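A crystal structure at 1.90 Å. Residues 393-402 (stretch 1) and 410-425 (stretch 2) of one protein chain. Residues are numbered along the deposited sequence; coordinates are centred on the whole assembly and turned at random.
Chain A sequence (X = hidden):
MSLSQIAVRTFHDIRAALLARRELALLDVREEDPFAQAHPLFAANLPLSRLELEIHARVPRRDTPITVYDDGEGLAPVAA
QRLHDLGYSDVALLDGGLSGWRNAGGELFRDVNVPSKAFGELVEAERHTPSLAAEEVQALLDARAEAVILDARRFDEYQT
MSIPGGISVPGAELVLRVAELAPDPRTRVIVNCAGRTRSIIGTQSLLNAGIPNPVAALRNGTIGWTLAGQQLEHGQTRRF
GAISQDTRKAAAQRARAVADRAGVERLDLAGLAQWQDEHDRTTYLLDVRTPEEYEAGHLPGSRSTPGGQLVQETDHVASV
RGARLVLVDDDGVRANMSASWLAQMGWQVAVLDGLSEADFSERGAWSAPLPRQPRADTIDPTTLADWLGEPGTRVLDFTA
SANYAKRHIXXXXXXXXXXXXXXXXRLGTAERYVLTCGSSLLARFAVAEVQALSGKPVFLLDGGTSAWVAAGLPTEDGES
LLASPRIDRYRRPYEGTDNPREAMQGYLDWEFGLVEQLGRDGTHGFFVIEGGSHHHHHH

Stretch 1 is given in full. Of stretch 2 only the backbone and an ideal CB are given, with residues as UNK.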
ATOM      1  N   THR A 393      22.240 -19.399 -23.409  1.00 18.92           N
ATOM      2  CA  THR A 393      20.945 -19.236 -22.764  1.00 17.68           C
ATOM      3  C   THR A 393      20.943 -18.029 -21.839  1.00 19.25           C
ATOM      4  O   THR A 393      21.751 -17.951 -20.910  1.00 19.91           O
ATOM      5  CB  THR A 393      20.562 -20.483 -21.939  1.00 19.62           C
ATOM      6  OG1 THR A 393      20.453 -21.619 -22.806  1.00 18.19           O
ATOM      7  CG2 THR A 393      19.233 -20.268 -21.232  1.00 16.45           C
ATOM      8  N   ARG A 394      20.038 -17.089 -22.097  1.00 15.17           N
ATOM      9  CA  ARG A 394      19.929 -15.894 -21.268  1.00 16.13           C
ATOM     10  C   ARG A 394      18.710 -15.993 -20.357  1.00 16.38           C
ATOM     11  O   ARG A 394      17.580 -16.179 -20.818  1.00 16.60           O
ATOM     12  CB  ARG A 394      19.822 -14.634 -22.132  1.00 14.14           C
ATOM     13  CG  ARG A 394      19.609 -13.347 -21.327  1.00 13.71           C
ATOM     14  CD  ARG A 394      20.778 -13.081 -20.375  1.00 10.75           C
ATOM     15  NE  ARG A 394      21.958 -12.594 -21.083  1.00 13.70           N
ATOM     16  CZ  ARG A 394      23.166 -12.472 -20.538  1.00 14.50           C
ATOM     17  NH1 ARG A 394      23.370 -12.805 -19.271  1.00 14.88           N
ATOM     18  NH2 ARG A 394      24.170 -12.002 -21.262  1.00 14.79           N
ATOM     19  N   VAL A 395      18.949 -15.890 -19.057  1.00 14.65           N
ATOM     20  CA  VAL A 395      17.868 -15.956 -18.085  1.00 16.43           C
ATOM     21  C   VAL A 395      17.568 -14.548 -17.592  1.00 15.88           C
ATOM     22  O   VAL A 395      18.461 -13.845 -17.124  1.00 16.32           O
ATOM     23  CB  VAL A 395      18.250 -16.838 -16.881  1.00 15.30           C
ATOM     24  CG1 VAL A 395      17.137 -16.808 -15.837  1.00 15.77           C
ATOM     25  CG2 VAL A 395      18.499 -18.269 -17.346  1.00 17.04           C
ATOM     26  N   LEU A 396      16.309 -14.141 -17.716  1.00 15.26           N
ATOM     27  CA  LEU A 396      15.866 -12.823 -17.279  1.00 14.81           C
ATOM     28  C   LEU A 396      14.968 -12.986 -16.057  1.00 15.14           C
ATOM     29  O   LEU A 396      13.997 -13.743 -16.095  1.00 15.62           O
ATOM     30  CB  LEU A 396      15.086 -12.130 -18.401  1.00 15.44           C
ATOM     31  CG  LEU A 396      15.812 -11.969 -19.736  1.00 14.83           C
ATOM     32  CD1 LEU A 396      14.933 -11.171 -20.696  1.00 13.11           C
ATOM     33  CD2 LEU A 396      17.150 -11.262 -19.515  1.00 12.48           C
ATOM     34  N   ASP A 397      15.294 -12.271 -14.982  1.00 14.43           N
ATOM     35  CA  ASP A 397      14.537 -12.337 -13.732  1.00 14.70           C
ATOM     36  C   ASP A 397      13.694 -11.068 -13.562  1.00 12.81           C
ATOM     37  O   ASP A 397      14.234  -9.969 -13.465  1.00 14.01           O
ATOM     38  CB  ASP A 397      15.506 -12.469 -12.553  1.00 14.66           C
ATOM     39  CG  ASP A 397      14.840 -13.003 -11.298  1.00 16.32           C
ATOM     40  OD1 ASP A 397      13.600 -12.885 -11.177  1.00 12.34           O
ATOM     41  OD2 ASP A 397      15.565 -13.532 -10.426  1.00 16.55           O
ATOM     42  N   PHE A 398      12.375 -11.234 -13.508  1.00 13.86           N
ATOM     43  CA  PHE A 398      11.449 -10.112 -13.372  1.00 14.17           C
ATOM     44  C   PHE A 398      10.990  -9.812 -11.945  1.00 16.20           C
ATOM     45  O   PHE A 398      10.219  -8.871 -11.725  1.00 16.42           O
ATOM     46  CB  PHE A 398      10.220 -10.361 -14.254  1.00 15.21           C
ATOM     47  CG  PHE A 398      10.510 -10.280 -15.726  1.00 15.76           C
ATOM     48  CD1 PHE A 398      10.299  -9.096 -16.425  1.00 15.15           C
ATOM     49  CD2 PHE A 398      11.034 -11.375 -16.405  1.00 16.00           C
ATOM     50  CE1 PHE A 398      10.608  -9.002 -17.781  1.00 15.75           C
ATOM     51  CE2 PHE A 398      11.349 -11.289 -17.762  1.00 16.00           C
ATOM     52  CZ  PHE A 398      11.135 -10.102 -18.450  1.00 15.69           C
ATOM     53  N   THR A 399      11.443 -10.603 -10.975  1.00 16.43           N
ATOM     54  CA  THR A 399      11.044 -10.363  -9.588  1.00 16.41           C
ATOM     55  C   THR A 399      11.598  -9.007  -9.137  1.00 17.63           C
ATOM     56  O   THR A 399      12.446  -8.427  -9.809  1.00 16.86           O
ATOM     57  CB  THR A 399      11.570 -11.471  -8.647  1.00 16.96           C
ATOM     58  OG1 THR A 399      10.924 -11.363  -7.371  1.00 18.84           O
ATOM     59  CG2 THR A 399      13.071 -11.345  -8.454  1.00 15.93           C
ATOM     60  N   ALA A 400      11.120  -8.503  -8.004  1.00 17.02           N
ATOM     61  CA  ALA A 400      11.592  -7.214  -7.498  1.00 16.67           C
ATOM     62  C   ALA A 400      13.099  -7.276  -7.266  1.00 16.98           C
ATOM     63  O   ALA A 400      13.623  -8.308  -6.838  1.00 15.83           O
ATOM     64  CB  ALA A 400      10.872  -6.864  -6.200  1.00 18.74           C
ATOM     65  N   SER A 401      13.793  -6.174  -7.547  1.00 15.77           N
ATOM     66  CA  SER A 401      15.244  -6.137  -7.382  1.00 18.59           C
ATOM     67  C   SER A 401      15.675  -6.566  -5.986  1.00 18.78           C
ATOM     68  O   SER A 401      16.719  -7.204  -5.824  1.00 17.72           O
ATOM     69  CB  SER A 401      15.801  -4.739  -7.702  1.00 17.99           C
ATOM     70  OG  SER A 401      15.390  -3.770  -6.756  1.00 18.57           O
ATOM     71  N   ALA A 402      14.879  -6.223  -4.975  1.00 19.23           N
ATOM     72  CA  ALA A 402      15.209  -6.604  -3.603  1.00 19.62           C
ATOM     73  C   ALA A 402      15.199  -8.130  -3.465  1.00 19.83           C
ATOM     74  O   ALA A 402      16.065  -8.701  -2.798  1.00 20.19           O
ATOM     75  CB  ALA A 402      14.217  -5.977  -2.621  1.00 19.90           C
ATOM     76  N   UNK A 410      21.539 -18.885 -10.646  1.00 17.42           N
ATOM     77  CA  UNK A 410      22.896 -18.489 -11.038  1.00 18.05           C
ATOM     78  C   UNK A 410      22.977 -17.993 -12.480  1.00 18.74           C
ATOM     79  O   UNK A 410      22.515 -18.671 -13.402  1.00 18.70           O
ATOM     80  CB  UNK A 410      23.854 -19.668 -10.852  1.00 18.05           C
ATOM     81  N   UNK A 411      23.558 -16.809 -12.665  1.00 16.46           N
ATOM     82  CA  UNK A 411      23.694 -16.245 -13.995  1.00 16.95           C
ATOM     83  C   UNK A 411      22.520 -15.399 -14.471  1.00 17.02           C
ATOM     84  O   UNK A 411      22.633 -14.699 -15.477  1.00 18.04           O
ATOM     85  CB  UNK A 411      23.917 -17.383 -14.993  1.00 16.95           C
ATOM     86  N   UNK A 412      21.398 -15.460 -13.763  1.00 16.37           N
ATOM     87  CA  UNK A 412      20.218 -14.688 -14.146  1.00 16.08           C
ATOM     88  C   UNK A 412      20.495 -13.187 -14.139  1.00 16.07           C
ATOM     89  O   UNK A 412      21.273 -12.689 -13.321  1.00 15.09           O
ATOM     90  CB  UNK A 412      19.054 -15.006 -13.206  1.00 16.08           C
ATOM     91  N   UNK A 413      19.863 -12.470 -15.063  1.00 15.05           N
ATOM     92  CA  UNK A 413      20.022 -11.024 -15.152  1.00 14.31           C
ATOM     93  C   UNK A 413      18.730 -10.367 -14.670  1.00 14.91           C
ATOM     94  O   UNK A 413      17.641 -10.733 -15.109  1.00 11.37           O
ATOM     95  CB  UNK A 413      20.363 -10.590 -16.579  1.00 14.31           C
ATOM     96  N   UNK A 414      18.843  -9.412 -13.752  1.00 15.21           N
ATOM     97  CA  UNK A 414      17.648  -8.732 -13.270  1.00 14.94           C
ATOM     98  C   UNK A 414      17.254  -7.662 -14.283  1.00 12.11           C
ATOM     99  O   UNK A 414      18.107  -6.942 -14.809  1.00 12.31           O
ATOM    100  CB  UNK A 414      17.880  -8.120 -11.887  1.00 14.94           C
ATOM    101  N   UNK A 415      15.958  -7.554 -14.549  1.00 13.74           N
ATOM    102  CA  UNK A 415      15.463  -6.575 -15.505  1.00 14.98           C
ATOM    103  C   UNK A 415      14.149  -5.943 -15.069  1.00 13.48           C
ATOM    104  O   UNK A 415      13.435  -6.474 -14.215  1.00 15.91           O
ATOM    105  CB  UNK A 415      15.288  -7.230 -16.876  1.00 14.98           C
ATOM    106  N   UNK A 416      13.856  -4.798 -15.669  1.00 14.92           N
ATOM    107  CA  UNK A 416      12.616  -4.072 -15.446  1.00 15.21           C
ATOM    108  C   UNK A 416      11.795  -4.385 -16.687  1.00 15.46           C
ATOM    109  O   UNK A 416      12.272  -4.198 -17.806  1.00 14.96           O
ATOM    110  CB  UNK A 416      12.828  -2.572 -15.234  1.00 15.21           C
ATOM    111  N   UNK A 417      10.575  -4.863 -16.505  1.00 15.19           N
ATOM    112  CA  UNK A 417       9.746  -5.174 -17.655  1.00 17.93           C
ATOM    113  C   UNK A 417       9.488  -3.923 -18.493  1.00 18.10           C
ATOM    114  O   UNK A 417       9.329  -4.004 -19.712  1.00 20.21           O
ATOM    115  CB  UNK A 417       8.423  -5.796 -17.204  1.00 17.93           C
ATOM    116  N   UNK A 418       9.472  -2.768 -17.832  1.00 17.97           N
ATOM    117  CA  UNK A 418       9.217  -1.489 -18.489  1.00 17.74           C
ATOM    118  C   UNK A 418      10.386  -0.961 -19.313  1.00 17.16           C
ATOM    119  O   UNK A 418      10.234   0.009 -20.052  1.00 15.94           O
ATOM    120  CB  UNK A 418       8.841  -0.446 -17.435  1.00 17.74           C
ATOM    121  N   UNK A 419      11.548  -1.597 -19.183  1.00 17.09           N
ATOM    122  CA  UNK A 419      12.737  -1.175 -19.918  1.00 15.88           C
ATOM    123  C   UNK A 419      13.436  -2.362 -20.579  1.00 15.94           C
ATOM    124  O   UNK A 419      14.666  -2.446 -20.588  1.00 15.99           O
ATOM    125  CB  UNK A 419      13.707  -0.451 -18.982  1.00 15.88           C
ATOM    126  N   UNK A 420      12.645  -3.266 -21.148  1.00 15.48           N
ATOM    127  CA  UNK A 420      13.190  -4.454 -21.792  1.00 16.28           C
ATOM    128  C   UNK A 420      14.057  -4.182 -23.019  1.00 17.02           C
ATOM    129  O   UNK A 420      15.051  -4.874 -23.239  1.00 15.79           O
ATOM    130  CB  UNK A 420      12.036  -5.374 -22.196  1.00 16.28           C
ATOM    131  N   UNK A 421      13.690  -3.189 -23.822  1.00 16.56           N
ATOM    132  CA  UNK A 421      14.474  -2.891 -25.016  1.00 18.08           C
ATOM    133  C   UNK A 421      15.918  -2.614 -24.625  1.00 19.17           C
ATOM    134  O   UNK A 421      16.852  -3.214 -25.162  1.00 16.35           O
ATOM    135  CB  UNK A 421      13.884  -1.700 -25.774  1.00 18.08           C
ATOM    136  N   UNK A 422      16.092  -1.706 -23.671  1.00 18.91           N
ATOM    137  CA  UNK A 422      17.421  -1.342 -23.201  1.00 19.15           C
ATOM    138  C   UNK A 422      18.148  -2.523 -22.558  1.00 17.39           C
ATOM    139  O   UNK A 422      19.340  -2.725 -22.789  1.00 17.74           O
ATOM    140  CB  UNK A 422      17.322  -0.186 -22.203  1.00 19.15           C
ATOM    141  N   UNK A 423      17.434  -3.303 -21.754  1.00 16.65           N
ATOM    142  CA  UNK A 423      18.044  -4.445 -21.082  1.00 14.72           C
ATOM    143  C   UNK A 423      18.577  -5.475 -22.068  1.00 16.27           C
ATOM    144  O   UNK A 423      19.696  -5.969 -21.920  1.00 13.00           O
ATOM    145  CB  UNK A 423      17.030  -5.104 -20.144  1.00 14.72           C
ATOM    146  N   UNK A 424      17.768  -5.802 -23.070  1.00 15.23           N
ATOM    147  CA  UNK A 424      18.161  -6.781 -24.072  1.00 17.19           C
ATOM    148  C   UNK A 424      19.368  -6.307 -24.874  1.00 17.73           C
ATOM    149  O   UNK A 424      20.244  -7.103 -25.212  1.00 18.20           O
ATOM    150  CB  UNK A 424      16.989  -7.074 -25.011  1.00 17.19           C
ATOM    151  N   UNK A 425      19.414  -5.013 -25.178  1.00 18.69           N
ATOM    152  CA  UNK A 425      20.538  -4.458 -25.919  1.00 19.87           C
ATOM    153  C   UNK A 425      21.804  -4.639 -25.088  1.00 19.83           C
ATOM    154  O   UNK A 425      22.826  -5.099 -25.598  1.00 19.89           O
ATOM    155  CB  UNK A 425      20.306  -2.983 -26.255  1.00 19.87           C
TER

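At position 410 nothing of stretch 1 lies within 5.5 Å of the ideal CB, so the contact sets no preference; the residue is P410. Position 411 is decided by its backbone: at phi 89° and psi -13° a CB would jam against the preceding carbonyl oxygen, which calls for glycine. G411 fills it, and its O accepts from water 1, which in turn accepts from R394 NH1 and V395 N.

From 412 the chain runs parallel to strand 393-397. The ideal CB at 412 lies 3.7 Å from V395 CG1 and 4.4 Å from D397 CB, so a small side chain fits most readily. A412 places its methyl CB 3.7 Å from V395 CG1. At 413 both backbone groups bond to stretch 1: the N donates to V395 O (2.8 Å) and the O accepts from D397 N (2.8 Å), whatever the side chain. The ideal CB, on the same sheet face as the side chain of L396, is 4.4 Å from L396 CD2 and 4.6 Å from R394 CD, so a small or modest apolar group would suit. The residue is A413, with CB 4.3 Å from L396 CD2.

Position 414 points to the other face, that of D397. Its ideal CB is 4.4 Å from D397 O, but farther along stretch 1 offers the carbonyl of T399 and the start of a helix at S401. A long side chain carrying a donor could reach that oxygen, and a flat one could also pack against S401. W414 does both. Its NE1 donates to T399 O at 2.7 Å, while S401 CB lies over the face of the six-membered ring, 3.7 Å from its centroid, in a CH-pi contact.

At 415 the N donates to D397 O (3.2 Å). The ideal CB is 5.1 Å from both F398 CE1 and L396 CB, leaving space for an apolar side chain such as valine, isoleucine or leucine. V415, with chi1 in m, uses both neighbours: CG2 sits over the F398 ring, 3.8 Å from its centroid, and CG1 is 4.1 Å from L396 CD2.

The CB at 416 points away, leaving the choice open; it is L416. At 417 the ideal CB is 3.9 Å from F398 CD1; CA-to-CB runs sideways, and a chain whose first carbon rests at the ring and whose remainder passes on would suit. R417 touches the ring edge with CB, while its extended end leads away. Positions 418 and 419, out of reach, are S418 and the helix N-cap Q419.

In the helix, 420 points toward stretch 1, where the F398 ring invites an apolar chain; L420 CD2 comes within 3.8 Å of F398 CE1. Positions 421, 422 and 425 are out of reach, so stretch 1 sets no preference; they are K421, Q422 and E425, with K421 NZ and E425 OE2 salt-bridged at 2.9 Å. Position 423 points toward stretch 1 without touching it, as A423. At 424 an apolar chain of some length could reach L396, and L424 CD2 does so, 3.9 Å from L396 CD1.

Stretch 2 (410-425) PGAAWVLRSQLKQALE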
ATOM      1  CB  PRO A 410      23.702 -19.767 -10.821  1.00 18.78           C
ATOM      2  CG  PRO A 410      22.995 -20.408  -9.673  1.00 18.24           C
ATOM      3  CD  PRO A 410      21.541 -20.237 -10.064  1.00 18.14           C
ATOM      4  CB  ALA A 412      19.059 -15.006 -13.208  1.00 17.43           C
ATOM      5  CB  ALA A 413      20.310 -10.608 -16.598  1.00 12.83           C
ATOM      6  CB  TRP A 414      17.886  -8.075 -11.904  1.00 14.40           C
ATOM      7  CG  TRP A 414      16.654  -7.379 -11.407  1.00 15.50           C
ATOM      8  CD1 TRP A 414      15.531  -7.966 -10.896  1.00 15.08           C
ATOM      9  CD2 TRP A 414      16.378  -5.974 -11.474  1.00 15.66           C
ATOM     10  NE1 TRP A 414      14.569  -7.014 -10.646  1.00 15.30           N
ATOM     11  CE2 TRP A 414      15.061  -5.783 -10.992  1.00 16.00           C
ATOM     12  CE3 TRP A 414      17.114  -4.859 -11.899  1.00 15.84           C
ATOM     13  CZ2 TRP A 414      14.462  -4.517 -10.922  1.00 16.02           C
ATOM     14  CZ3 TRP A 414      16.517  -3.596 -11.830  1.00 16.49           C
ATOM     15  CH2 TRP A 414      15.202  -3.440 -11.344  1.00 15.14           C
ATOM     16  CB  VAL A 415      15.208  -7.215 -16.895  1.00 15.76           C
ATOM     17  CG1 VAL A 415      16.491  -7.811 -17.452  1.00 15.82           C
ATOM     18  CG2 VAL A 415      14.141  -8.288 -16.776  1.00 16.73           C
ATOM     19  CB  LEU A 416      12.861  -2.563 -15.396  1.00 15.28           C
ATOM     20  CG  LEU A 416      13.406  -1.931 -14.118  1.00 14.99           C
ATOM     21  CD1 LEU A 416      13.656  -0.445 -14.363  1.00 15.72           C
ATOM     22  CD2 LEU A 416      12.407  -2.133 -12.983  1.00 15.01           C
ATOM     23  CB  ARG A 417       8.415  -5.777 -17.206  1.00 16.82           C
ATOM     24  CG  ARG A 417       7.516  -6.156 -18.370  1.00 18.95           C
ATOM     25  CD  ARG A 417       6.202  -6.717 -17.895  1.00 21.20           C
ATOM     26  NE  ARG A 417       5.256  -6.877 -18.994  1.00 21.30           N
ATOM     27  CZ  ARG A 417       3.938  -6.863 -18.842  1.00 23.05           C
ATOM     28  NH1 ARG A 417       3.414  -6.697 -17.633  1.00 20.81           N
ATOM     29  NH2 ARG A 417       3.143  -6.998 -19.897  1.00 18.77           N
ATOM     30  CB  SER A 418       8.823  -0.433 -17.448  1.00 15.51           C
ATOM     31  OG  SER A 418       9.896  -0.164 -16.560  1.00 14.59           O
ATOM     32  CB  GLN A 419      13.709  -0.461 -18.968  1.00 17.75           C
ATOM     33  CG  GLN A 419      13.144   0.821 -18.366  1.00 18.89           C
ATOM     34  CD  GLN A 419      14.149   1.578 -17.516  1.00 20.10           C
ATOM     35  OE1 GLN A 419      15.362   1.434 -17.685  1.00 20.19           O
ATOM     36  NE2 GLN A 419      13.647   2.412 -16.611  1.00 18.23           N
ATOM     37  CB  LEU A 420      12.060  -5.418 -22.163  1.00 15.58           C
ATOM     38  CG  LEU A 420      11.493  -6.269 -21.023  1.00 15.19           C
ATOM     39  CD1 LEU A 420      10.274  -7.033 -21.509  1.00 15.35           C
ATOM     40  CD2 LEU A 420      12.568  -7.238 -20.523  1.00 17.22           C
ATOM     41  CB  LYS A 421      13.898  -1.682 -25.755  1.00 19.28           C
ATOM     42  CG  LYS A 421      14.647  -1.338 -27.038  1.00 24.98           C
ATOM     43  CD  LYS A 421      14.015  -0.147 -27.742  1.00 30.04           C
ATOM     44  CE  LYS A 421      14.697   0.144 -29.075  1.00 32.12           C
ATOM     45  NZ  LYS A 421      16.129   0.522 -28.907  1.00 34.90           N
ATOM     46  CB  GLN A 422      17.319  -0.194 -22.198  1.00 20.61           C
ATOM     47  CG  GLN A 422      18.665   0.303 -21.699  1.00 25.70           C
ATOM     48  CD  GLN A 422      18.535   1.391 -20.648  1.00 28.85           C
ATOM     49  OE1 GLN A 422      17.923   1.188 -19.595  1.00 30.87           O
ATOM     50  NE2 GLN A 422      19.112   2.551 -20.929  1.00 30.19           N
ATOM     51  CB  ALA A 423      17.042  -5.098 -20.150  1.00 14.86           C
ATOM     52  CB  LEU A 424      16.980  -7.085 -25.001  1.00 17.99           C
ATOM     53  CG  LEU A 424      15.779  -7.754 -24.327  1.00 19.10           C
ATOM     54  CD1 LEU A 424      14.653  -7.934 -25.333  1.00 22.17           C
ATOM     55  CD2 LEU A 424      16.197  -9.098 -23.752  1.00 21.05           C
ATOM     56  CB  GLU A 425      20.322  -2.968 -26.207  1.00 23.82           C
ATOM     57  CG  GLU A 425      19.113  -2.674 -27.074  1.00 27.15           C
ATOM     58  CD  GLU A 425      18.956  -1.196 -27.382  1.00 30.78           C
ATOM     59  OE1 GLU A 425      19.156  -0.366 -26.468  1.00 33.49           O
ATOM     60  OE2 GLU A 425      18.617  -0.862 -28.536  1.00 32.32           O
TER
HETATM   61  O   HOH W   1      21.677 -15.195 -18.080  1.00 20.16           O
HETATM   62  O   HOH W   2      11.690  -6.480 -12.306  1.00 16.11           O
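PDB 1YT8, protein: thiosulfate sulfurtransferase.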